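Local coordinates for regulatory protein of LacI family (PDB 3BBL) that probably regulates transcription as a LacI-family DNA-binding protein, through a periplasmic-binding-protein-like domain that in relatives senses a small-molecule effector, at residues W133-R138 and I163-G168. Sequence-based numbering, arbitrary orientation.
Sequences WPEDSR and ILRGEG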
loop_
_atom_site.group_PDB
_atom_site.type_symbol
_atom_site.label_atom_id
_atom_site.label_comp_id
_atom_site.label_asym_id
_atom_site.label_seq_id
_atom_site.Cartn_x
_atom_site.Cartn_y
_atom_site.Cartn_z
ATOM N N TRP A 133 -17.481 10.135 -8.428
ATOM C CA TRP A 133 -17.683 8.785 -8.938
ATOM C C TRP A 133 -19.104 8.573 -9.459
ATOM O O TRP A 133 -19.967 9.433 -9.298
ATOM C CB TRP A 133 -17.384 7.769 -7.827
ATOM C CG TRP A 133 -15.976 7.788 -7.338
ATOM C CD1 TRP A 133 -14.892 8.293 -7.987
ATOM C CD2 TRP A 133 -15.484 7.229 -6.110
ATOM N NE1 TRP A 133 -13.755 8.088 -7.246
ATOM C CE2 TRP A 133 -14.088 7.437 -6.089
ATOM C CE3 TRP A 133 -16.088 6.572 -5.031
ATOM C CZ2 TRP A 133 -13.280 7.011 -5.026
ATOM C CZ3 TRP A 133 -15.283 6.149 -3.973
ATOM C CH2 TRP A 133 -13.895 6.371 -3.981
ATOM N N PRO A 134 -19.364 7.413 -10.089
ATOM C CA PRO A 134 -20.695 7.104 -10.626
ATOM C C PRO A 134 -21.774 7.137 -9.551
ATOM O O PRO A 134 -21.477 7.021 -8.365
ATOM C CB PRO A 134 -20.507 5.713 -11.221
ATOM C CG PRO A 134 -19.083 5.729 -11.656
ATOM C CD PRO A 134 -18.398 6.367 -10.473
ATOM N N GLU A 135 -23.026 7.277 -9.980
ATOM C CA GLU A 135 -24.169 7.361 -9.067
ATOM C C GLU A 135 -24.463 6.097 -8.271
ATOM O O GLU A 135 -25.105 6.161 -7.221
ATOM C CB GLU A 135 -25.429 7.752 -9.836
ATOM C CG GLU A 135 -25.245 8.911 -10.797
ATOM C CD GLU A 135 -26.560 9.377 -11.387
ATOM O OE1 GLU A 135 -27.330 8.521 -11.877
ATOM O OE2 GLU A 135 -26.821 10.598 -11.363
ATOM N N ASP A 136 -24.003 4.952 -8.761
ATOM C CA ASP A 136 -24.249 3.701 -8.062
ATOM C C ASP A 136 -23.240 3.436 -6.950
ATOM O O ASP A 136 -23.227 2.360 -6.361
ATOM C CB ASP A 136 -24.263 2.531 -9.051
ATOM C CG ASP A 136 -22.949 2.368 -9.786
ATOM O OD1 ASP A 136 -22.900 1.562 -10.742
ATOM O OD2 ASP A 136 -21.963 3.041 -9.413
ATOM N N SER A 137 -22.394 4.419 -6.665
ATOM C CA SER A 137 -21.396 4.277 -5.613
ATOM C C SER A 137 -21.883 4.897 -4.300
ATOM O O SER A 137 -22.068 6.107 -4.198
ATOM C CB SER A 137 -20.082 4.932 -6.045
ATOM O OG SER A 137 -19.170 4.986 -4.964
ATOM N N ARG A 138 -22.094 4.050 -3.298
ATOM C CA ARG A 138 -22.559 4.501 -1.992
ATOM C C ARG A 138 -21.552 5.464 -1.371
ATOM O O ARG A 138 -21.921 6.549 -0.921
ATOM C CB ARG A 138 -22.787 3.292 -1.077
ATOM C CG ARG A 138 -23.442 3.602 0.261
ATOM C CD ARG A 138 -22.414 3.674 1.377
ATOM N NE ARG A 138 -21.516 2.517 1.366
ATOM C CZ ARG A 138 -20.471 2.372 2.174
ATOM N NH1 ARG A 138 -20.186 3.306 3.069
ATOM N NH2 ARG A 138 -19.701 1.299 2.078
ATOM N N ILE A 163 -19.164 19.150 -11.950
ATOM C CA ILE A 163 -19.298 17.871 -11.276
ATOM C C ILE A 163 -19.088 16.796 -12.316
ATOM O O ILE A 163 -19.987 16.483 -13.081
ATOM C CB ILE A 163 -20.696 17.721 -10.638
ATOM C CG1 ILE A 163 -20.910 18.833 -9.618
ATOM C CG2 ILE A 163 -20.825 16.365 -9.954
ATOM C CD1 ILE A 163 -22.268 18.805 -8.959
ATOM N N LEU A 164 -17.888 16.237 -12.348
ATOM C CA LEU A 164 -17.567 15.209 -13.327
ATOM C C LEU A 164 -17.476 13.844 -12.647
ATOM O O LEU A 164 -16.729 13.664 -11.691
ATOM C CB LEU A 164 -16.247 15.564 -14.025
ATOM C CG LEU A 164 -16.144 17.025 -14.501
ATOM C CD1 LEU A 164 -14.822 17.241 -15.198
ATOM C CD2 LEU A 164 -17.290 17.362 -15.448
ATOM N N ARG A 165 -18.256 12.889 -13.141
ATOM C CA ARG A 165 -18.291 11.545 -12.577
ATOM C C ARG A 165 -17.545 10.538 -13.434
ATOM O O ARG A 165 -17.659 10.544 -14.656
ATOM C CB ARG A 165 -19.740 11.095 -12.424
ATOM C CG ARG A 165 -20.569 11.932 -11.479
ATOM C CD ARG A 165 -22.019 11.518 -11.613
ATOM N NE ARG A 165 -22.913 12.174 -10.667
ATOM C CZ ARG A 165 -23.063 11.807 -9.402
ATOM N NH1 ARG A 165 -22.371 10.783 -8.915
ATOM N NH2 ARG A 165 -23.926 12.455 -8.634
ATOM N N GLY A 166 -16.796 9.659 -12.779
ATOM C CA GLY A 166 -16.029 8.655 -13.487
ATOM C C GLY A 166 -15.243 7.764 -12.541
ATOM O O GLY A 166 -15.344 7.884 -11.316
ATOM N N GLU A 167 -14.456 6.861 -13.113
ATOM C CA GLU A 167 -13.640 5.950 -12.324
ATOM C C GLU A 167 -12.524 6.682 -11.583
ATOM O O GLU A 167 -11.906 7.608 -12.114
ATOM C CB GLU A 167 -13.032 4.887 -13.231
ATOM C CG GLU A 167 -14.071 4.068 -13.962
ATOM C CD GLU A 167 -15.002 3.338 -13.009
ATOM O OE1 GLU A 167 -16.194 3.165 -13.355
ATOM O OE2 GLU A 167 -14.540 2.934 -11.915
ATOM N N GLY A 168 -12.259 6.248 -10.358
ATOM C CA GLY A 168 -11.225 6.874 -9.563
ATOM C C GLY A 168 -9.816 6.531 -9.986
ATOM O O GLY A 168 -9.053 6.009 -9.195
HETATM O O HOH W 1 -21.500 8.776 -6.559
#
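The carbonyl O of Trp133 takes a hydrogen bond from Arg165 NH1 at 2.8 Å, lying nearly in line with the C=O bond although the angle at the hydrogen is a bent 136°. Arginine suits this edge: its chain, extended from CG to NE, passes the carbonyl, with Arg165 CG 3.4 Å from Trp133 O, before the guanidinium turns its NH1 back onto it. Glu135 crosses that side chain at about a right angle, laying CG over the centre of one guanidinium face; its carboxylate probably adds a longer-range attraction, Glu135 OE2 standing 4.3 Å from Arg165 NE, well out of the plane. A water at the guanidinium edge, in its plane, accepts a weak bond from NH1.

Gly166 O receives a nearly straight CA-H...O contact from Trp133 CA (3.5 Å) and also meets Pro134 CD and the indole CD1. Without a side chain, Gly168 lets its CA come within 3.6 Å of Trp133 NE1, a buried N-H lacking any partner.

The contact continues the parallel pairing of strands 128-132 and 163-165 at the sheet's edge in the periplasmic-binding-protein-like fold; the type I turn Pro134-Ser137 leads into helix 138-153, N-capped by Ser137, on which Trp133 packs, while Leu164 meets helix 170-181.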